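Side-chain contacts in putative Lipoprotein (Shewanella oneidensis, PDB 3U24), which is of unknown function but binds zinc and calcium ions and, as a putative lipoprotein of the DUF885 family, is probably related to metallopeptidases: residues A213-A216 against I217-I221; M268-K271 against D272-Q275; Y466-N469 against L470-I473. All blocks are in the same frame, centred on the assembly; numbering follows the deposited sequence.

Contact 1. Residues A213-A216 against I217-I221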
loop_
_atom_site.group_PDB
_atom_site.type_symbol
_atom_site.label_atom_id
_atom_site.label_comp_id
_atom_site.label_asym_id
_atom_site.label_seq_id
_atom_site.Cartn_x
_atom_site.Cartn_y
_atom_site.Cartn_z
ATOM N N ALA A 213 12.259 4.416 -30.364
ATOM C CA ALA A 213 11.433 4.278 -29.153
ATOM C C ALA A 213 10.529 5.479 -28.939
ATOM O O ALA A 213 9.359 5.294 -28.654
ATOM C CB ALA A 213 12.286 4.035 -27.901
ATOM N N SER A 214 11.111 6.680 -29.037
ATOM C CA SER A 214 10.396 7.943 -28.899
ATOM C C SER A 214 9.232 8.073 -29.875
ATOM O O SER A 214 8.167 8.513 -29.519
ATOM C CB SER A 214 11.346 9.119 -29.139
ATOM O OG SER A 214 12.357 9.074 -28.146
ATOM N N LYS A 215 9.487 7.740 -31.122
ATOM C CA LYS A 215 8.446 7.688 -32.133
ATOM C C LYS A 215 7.293 6.736 -31.708
ATOM O O LYS A 215 6.145 7.116 -31.762
ATOM C CB LYS A 215 9.066 7.244 -33.450
ATOM C CG LYS A 215 8.108 7.080 -34.616
ATOM C CD LYS A 215 8.820 6.534 -35.871
ATOM C CE LYS A 215 7.919 6.577 -37.104
ATOM N NZ LYS A 215 7.482 7.990 -37.359
ATOM N N ALA A 216 7.624 5.521 -31.271
ATOM C CA ALA A 216 6.625 4.556 -30.873
ATOM C C ALA A 216 5.804 5.035 -29.666
ATOM O O ALA A 216 4.618 4.797 -29.607
ATOM C CB ALA A 216 7.259 3.193 -30.575
ATOM N N ILE A 217 6.454 5.688 -28.708
ATOM C CA ILE A 217 5.757 6.145 -27.514
ATOM C C ILE A 217 4.813 7.253 -27.938
ATOM O O ILE A 217 3.658 7.168 -27.612
ATOM C CB ILE A 217 6.697 6.588 -26.384
ATOM C CG1 ILE A 217 7.520 5.381 -25.889
ATOM C CG2 ILE A 217 5.908 7.215 -25.225
ATOM C CD1 ILE A 217 8.669 5.699 -24.977
ATOM N N ASN A 218 5.292 8.226 -28.723
ATOM C CA ASN A 218 4.456 9.298 -29.189
ATOM C C ASN A 218 3.283 8.813 -30.024
ATOM O O ASN A 218 2.193 9.324 -29.863
ATOM C CB ASN A 218 5.246 10.335 -29.970
ATOM C CG ASN A 218 5.994 11.307 -29.072
ATOM O OD1 ASN A 218 7.148 11.652 -29.368
ATOM N ND2 ASN A 218 5.351 11.774 -27.992
ATOM N N GLU A 219 3.493 7.837 -30.904
ATOM C CA GLU A 219 2.386 7.273 -31.682
ATOM C C GLU A 219 1.399 6.540 -30.781
ATOM O O GLU A 219 0.226 6.616 -30.981
ATOM C CB GLU A 219 2.872 6.343 -32.814
ATOM C CG GLU A 219 3.598 7.112 -33.923
ATOM C CD GLU A 219 4.295 6.210 -34.956
ATOM O OE1 GLU A 219 4.418 4.972 -34.730
ATOM O OE2 GLU A 219 4.717 6.768 -36.007
ATOM N N HIS A 220 1.881 5.851 -29.770
ATOM C CA HIS A 220 0.953 5.240 -28.820
ATOM C C HIS A 220 0.138 6.277 -28.056
ATOM O O HIS A 220 -1.043 6.092 -27.843
ATOM C CB HIS A 220 1.662 4.301 -27.893
ATOM C CG HIS A 220 0.734 3.532 -26.988
ATOM N ND1 HIS A 220 0.004 2.476 -27.414
ATOM C CD2 HIS A 220 0.452 3.688 -25.651
ATOM C CE1 HIS A 220 -0.720 2.016 -26.392
ATOM N NE2 HIS A 220 -0.439 2.748 -25.318
ATOM N N ILE A 221 0.760 7.370 -27.663
ATOM C CA ILE A 221 0.028 8.436 -26.960
ATOM C C ILE A 221 -1.048 9.037 -27.871
ATOM O O ILE A 221 -2.149 9.308 -27.389
ATOM C CB ILE A 221 0.953 9.531 -26.478
ATOM C CG1 ILE A 221 1.810 8.953 -25.330
ATOM C CG2 ILE A 221 0.159 10.804 -26.088
ATOM C CD1 ILE A 221 3.129 9.698 -25.142
#

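Contact 2. Residues M268-K271 against D272-Q275. With ZN (zinc ion), chain L.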
loop_
_atom_site.group_PDB
_atom_site.type_symbol
_atom_site.label_atom_id
_atom_site.label_comp_id
_atom_site.label_asym_id
_atom_site.label_seq_id
_atom_site.Cartn_x
_atom_site.Cartn_y
_atom_site.Cartn_z
HETATM N N MSE A 268 -20.129 -0.311 8.690
HETATM C CA MSE A 268 -21.357 0.508 8.898
HETATM C C MSE A 268 -21.718 0.613 10.361
HETATM O O MSE A 268 -22.057 1.685 10.820
HETATM C CB MSE A 268 -22.550 -0.051 8.111
HETATM C CG MSE A 268 -22.455 0.139 6.581
HETATM SE SE MSE A 268 -22.534 1.993 5.926
HETATM C CE MSE A 268 -24.517 2.181 5.986
ATOM N N VAL A 269 -21.658 -0.488 11.098
ATOM C CA VAL A 269 -21.896 -0.466 12.545
ATOM C C VAL A 269 -20.796 0.332 13.290
ATOM O O VAL A 269 -21.093 1.175 14.131
ATOM C CB VAL A 269 -22.081 -1.910 13.114
ATOM C CG1 VAL A 269 -22.078 -1.918 14.648
ATOM C CG2 VAL A 269 -23.390 -2.549 12.566
ATOM N N ASP A 270 -19.533 0.118 12.958
ATOM C CA ASP A 270 -18.478 0.851 13.642
ATOM C C ASP A 270 -18.608 2.371 13.436
ATOM O O ASP A 270 -18.390 3.142 14.358
ATOM C CB ASP A 270 -17.064 0.384 13.226
ATOM C CG ASP A 270 -16.508 -0.731 14.095
ATOM O OD1 ASP A 270 -16.890 -0.903 15.295
ATOM O OD2 ASP A 270 -15.637 -1.452 13.556
ATOM N N LYS A 271 -18.962 2.783 12.229
ATOM C CA LYS A 271 -19.164 4.208 11.933
ATOM C C LYS A 271 -20.149 4.809 12.910
ATOM O O LYS A 271 -19.864 5.796 13.539
ATOM C CB LYS A 271 -19.623 4.438 10.486
ATOM C CG LYS A 271 -19.881 5.902 10.137
ATOM C CD LYS A 271 -20.442 6.101 8.732
ATOM C CE LYS A 271 -21.897 5.655 8.566
ATOM N NZ LYS A 271 -22.946 6.577 9.085
ATOM N N ASP A 272 -21.279 4.162 13.088
ATOM C CA ASP A 272 -22.263 4.641 14.060
ATOM C C ASP A 272 -21.756 4.667 15.502
ATOM O O ASP A 272 -21.976 5.658 16.189
ATOM C CB ASP A 272 -23.590 3.852 13.963
ATOM C CG ASP A 272 -24.291 4.033 12.598
ATOM O OD1 ASP A 272 -24.074 5.077 11.941
ATOM O OD2 ASP A 272 -25.084 3.150 12.185
ATOM N N ARG A 273 -21.102 3.599 15.942
ATOM C CA ARG A 273 -20.573 3.530 17.308
ATOM C C ARG A 273 -19.573 4.683 17.546
ATOM O O ARG A 273 -19.669 5.407 18.544
ATOM C CB ARG A 273 -19.897 2.151 17.582
ATOM C CG ARG A 273 -19.051 2.075 18.879
ATOM C CD ARG A 273 -18.180 0.804 19.088
ATOM N NE ARG A 273 -17.028 0.696 18.163
ATOM C CZ ARG A 273 -15.875 1.361 18.259
ATOM N NH1 ARG A 273 -14.951 1.164 17.313
ATOM N NH2 ARG A 273 -15.651 2.209 19.274
ATOM N N VAL A 274 -18.645 4.865 16.605
ATOM C CA VAL A 274 -17.588 5.878 16.721
ATOM C C VAL A 274 -18.193 7.295 16.774
ATOM O O VAL A 274 -17.911 8.035 17.703
ATOM C CB VAL A 274 -16.502 5.742 15.610
ATOM C CG1 VAL A 274 -15.641 7.002 15.546
ATOM C CG2 VAL A 274 -15.627 4.487 15.828
ATOM N N GLN A 275 -19.074 7.625 15.828
ATOM C CA GLN A 275 -19.772 8.919 15.812
ATOM C C GLN A 275 -20.554 9.204 17.111
ATOM O O GLN A 275 -20.531 10.319 17.610
ATOM C CB GLN A 275 -20.707 9.045 14.596
ATOM C CG GLN A 275 -19.984 9.164 13.248
ATOM C CD GLN A 275 -20.920 9.139 12.043
ATOM O OE1 GLN A 275 -22.045 8.688 12.134
ATOM N NE2 GLN A 275 -20.447 9.613 10.914
HETATM ZN ZN ZN L . -25.681 4.102 10.151
HETATM O O HOH W 1 -25.630 5.955 10.269
HETATM O O HOH W 2 -26.489 2.826 8.444
HETATM O O HOH W 3 -24.181 3.887 9.348
#

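Contact 3. Residues Y466-N469 against L470-I473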
loop_
_atom_site.group_PDB
_atom_site.type_symbol
_atom_site.label_atom_id
_atom_site.label_comp_id
_atom_site.label_asym_id
_atom_site.label_seq_id
_atom_site.Cartn_x
_atom_site.Cartn_y
_atom_site.Cartn_z
ATOM N N TYR A 466 -10.754 9.215 17.250
ATOM C CA TYR A 466 -11.947 8.784 16.569
ATOM C C TYR A 466 -12.079 9.365 15.150
ATOM O O TYR A 466 -12.498 8.639 14.238
ATOM C CB TYR A 466 -13.172 9.103 17.387
ATOM C CG TYR A 466 -13.405 8.195 18.583
ATOM C CD1 TYR A 466 -13.322 6.826 18.469
ATOM C CD2 TYR A 466 -13.795 8.729 19.815
ATOM C CE1 TYR A 466 -13.604 5.996 19.546
ATOM C CE2 TYR A 466 -14.023 7.923 20.911
ATOM C CZ TYR A 466 -13.956 6.556 20.765
ATOM O OH TYR A 466 -14.198 5.754 21.839
ATOM N N LYS A 467 -11.682 10.620 14.928
ATOM C CA LYS A 467 -11.782 11.176 13.576
ATOM C C LYS A 467 -10.850 10.391 12.654
ATOM O O LYS A 467 -11.211 10.050 11.503
ATOM C CB LYS A 467 -11.455 12.685 13.504
ATOM C CG LYS A 467 -11.225 13.203 12.084
ATOM C CD LYS A 467 -10.641 14.607 12.051
ATOM C CE LYS A 467 -10.390 15.126 10.623
ATOM N NZ LYS A 467 -8.988 14.825 10.133
ATOM N N TRP A 468 -9.659 10.120 13.178
ATOM C CA TRP A 468 -8.668 9.303 12.494
ATOM C C TRP A 468 -9.166 7.907 12.202
ATOM O O TRP A 468 -9.041 7.421 11.097
ATOM C CB TRP A 468 -7.438 9.282 13.381
ATOM C CG TRP A 468 -6.146 8.805 12.801
ATOM C CD1 TRP A 468 -5.500 7.595 13.062
ATOM C CD2 TRP A 468 -5.222 9.551 11.943
ATOM N NE1 TRP A 468 -4.283 7.540 12.410
ATOM C CE2 TRP A 468 -4.062 8.672 11.725
ATOM C CE3 TRP A 468 -5.248 10.800 11.332
ATOM C CZ2 TRP A 468 -2.995 9.047 10.936
ATOM C CZ3 TRP A 468 -4.164 11.164 10.534
ATOM C CH2 TRP A 468 -3.060 10.308 10.348
ATOM N N ASN A 469 -9.788 7.261 13.168
ATOM C CA ASN A 469 -10.373 5.948 12.935
ATOM C C ASN A 469 -11.445 5.983 11.855
ATOM O O ASN A 469 -11.553 5.039 11.047
ATOM C CB ASN A 469 -10.979 5.414 14.243
ATOM C CG ASN A 469 -11.104 3.892 14.289
ATOM O OD1 ASN A 469 -12.103 3.396 14.759
ATOM N ND2 ASN A 469 -10.078 3.158 13.849
ATOM N N LEU A 470 -12.254 7.046 11.826
ATOM C CA LEU A 470 -13.272 7.169 10.775
ATOM C C LEU A 470 -12.697 7.119 9.343
ATOM O O LEU A 470 -13.340 6.599 8.433
ATOM C CB LEU A 470 -14.134 8.425 10.956
ATOM C CG LEU A 470 -15.196 8.334 12.056
ATOM C CD1 LEU A 470 -15.829 9.699 12.284
ATOM C CD2 LEU A 470 -16.257 7.287 11.702
ATOM N N ARG A 471 -11.488 7.622 9.146
ATOM C CA ARG A 471 -10.815 7.533 7.834
ATOM C C ARG A 471 -10.781 6.069 7.348
ATOM O O ARG A 471 -11.067 5.743 6.185
ATOM C CB ARG A 471 -9.374 8.039 7.993
ATOM C CG ARG A 471 -8.735 8.807 6.839
ATOM C CD ARG A 471 -7.478 9.564 7.348
ATOM N NE ARG A 471 -6.225 8.783 7.233
ATOM C CZ ARG A 471 -5.730 7.892 8.120
ATOM N NH1 ARG A 471 -4.579 7.265 7.839
ATOM N NH2 ARG A 471 -6.346 7.596 9.279
ATOM N N VAL A 472 -10.382 5.195 8.265
ATOM C CA VAL A 472 -10.166 3.800 7.958
ATOM C C VAL A 472 -11.504 3.082 7.706
ATOM O O VAL A 472 -11.658 2.367 6.714
ATOM C CB VAL A 472 -9.335 3.175 9.103
ATOM C CG1 VAL A 472 -9.371 1.691 9.037
ATOM C CG2 VAL A 472 -7.908 3.721 8.986
ATOM N N ILE A 473 -12.475 3.357 8.559
ATOM C CA ILE A 473 -13.825 2.819 8.429
ATOM C C ILE A 473 -14.464 3.300 7.101
ATOM O O ILE A 473 -14.940 2.471 6.287
ATOM C CB ILE A 473 -14.708 3.214 9.649
ATOM C CG1 ILE A 473 -14.094 2.661 10.971
ATOM C CG2 ILE A 473 -16.126 2.709 9.474
ATOM C CD1 ILE A 473 -14.751 3.205 12.242
#

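Contact 1. Residues A213-A216 against I217-I221
The aliphatic part of K215 overlaps the carboxylate end of E219, one turn on along helix 200-234, in an i to i+4 salt bridge on the exposed side of the helix. K215 sets CG anti to its backbone N (chi1 178°) and stays extended as far as CE. A bend at chi4 (59°) then leaves NZ 3.3 Å from E219 OE2, in a weak hydrogen bond that forms part of the salt bridge. The same oxygen lies 3.4 Å from K215 CE and 3.7 Å from K215 CG, so E219 OE2 lies across the lysine's aliphatic chain as well as facing NZ. E219 places CG beside its own backbone N and runs out extended, with E219 CG 3.3 Å from K215 O. The long bridge is consistent with a modest attraction at the surface.

Beneath it runs regular helical bonding: the N atoms of I217, N218, E219 and H220 each donate to the carbonyl O four residues earlier. The bond from N218 N to S214 O is the straightest, with an angle of 170° at the hydrogen. The hydroxyl of S214 turns back along the helix and is hydrogen-bonded to the carbonyl O of F210.

The buried side of the turn faces helix 152-162, where A213 meets I152, A216 meets P153 and I217 meets Y156. H220 swings away from this turn to reach the same helix; its ND1 is hydrogen-bonded to R160 NH1. F182 and F185, on a loop, also pack on I217. Within the turn, the isoleucine folds its longer branch back over the preceding turn, bringing I217 CG1 to 3.3 Å from A213 O.

Contact 2. Residues M268-K271 against D272-Q275
D272 grips a zinc ion at the helix surface beside K271, whose bent chain brings its ammonium group to the same carboxylate. Both carboxylate oxygens bind the metal: D272 OD2 lies 2.3 Å from zinc, and D272 OD1 is farther off at 2.6 Å. Three waters are modelled on the ion as well, although the closest sits too near it to be taken literally. The exposed position is consistent with a peripheral zinc site.

K271 NZ makes a weak bond with D272 OD1 at 3.4 Å, part of a salt bridge, and donates to water 1, 3.0 Å away and itself bound to zinc. Bends at chi3 and chi4 curl the lysine so that these partners are met while NZ also bridges to E499. D270 and R273 lie side by side with their flat groups at 90°, in a salt bridge that is less certain because it holds for one of two deposited arginine conformers. R273 NE donates over 3.3 Å to D270 OD1, which lies in the guanidinium plane and is met on the anti side of the carboxylate, 33° out of the carboxylate plane. D270 OD2 is held by Y525 and R529.

Among uncharged contacts, Q275 crosses the lysine obliquely, its NE2 3.8 Å from K271 CG, and that amide nitrogen is hydrogen-bonded to E499. Backbone bonds from R273, V274 and Q275 to the residues four earlier keep the helix regular, while the one from D272 N to M268 O is weak.

All of this belongs to helix 260-289. Against helix 459-485, V274 packs on Y466 and L470, D270 on I473, and selenomethionine M268 on I477; Y525 and R529 tie D270 to helix 523-542.

Contact 3. Residues Y466-N469 against L470-I473
R471 lays its guanidinium over one face of the W468 indole, three residues back on helix 459-485, in a stacked cation-pi contact. R471 CZ stands 4.0 Å from the centroid of the six-membered ring, almost on the ring normal, and the two planes are 28° apart. R471 NH2 comes nearest, 3.5 Å from W468 CD2 and equally from CE2.

Torsions bring the groups together. W468 holds CG anti to its backbone N (chi1 -165°), while R471 has an unusual, only partly staggered chi1 of -145°, and a bend at chi3 turns its guanidinium toward the indole face. There R471 NH2 also makes a weak bond, 3.3 Å long, to W468 O, which lies at the guanidinium edge in its plane. Replacing W468 by an alanine would probably leave the R471 guanidinium without the flat face it stacks on and E446 without its weak NE1 partner.

The alpha-helical bonding is irregular here: R471 N bonds weakly to the carbonyl oxygens of both K467 and W468, N469 O receives V472 N weakly as well as I473 N, and W468 O and V472 N are 3.8 Å apart. N469 swings its amide across I473, and its OD1 sits 3.7 Å from I473 CD1.

The stack lies beside the zinc site of H408, H414 and E439, the W468 side chain about 5 Å from that of H408. The indole packs on I401 and I404 of helix 401-409, and NE1 bonds weakly to E446 of helix 435-451. On helix 523-542, Y528 meets N469, Y524 meets V472, and Y525 meets both V472 and I473.

In the fold
Contacts 2 and 3 are two sides of one helix interface, with centres 10 Å apart. V274 of contact 2 sets its CG1 3.7 Å from Y466 CB and 3.8 Å from L470 CG, and D270 CB meets I473 CD1 at 3.8 Å. The two contacts lie by different zinc ions: contact 2 carries one on D272, whereas contact 3 only borders the ion held by H408, H414 and E439, with the R471 side chain about 7 Å from it. Contact 1 lies across the chain's centre from both, its centre 51 Å from that of contact 2 and 44 Å from that of contact 3, away from the known metal sites.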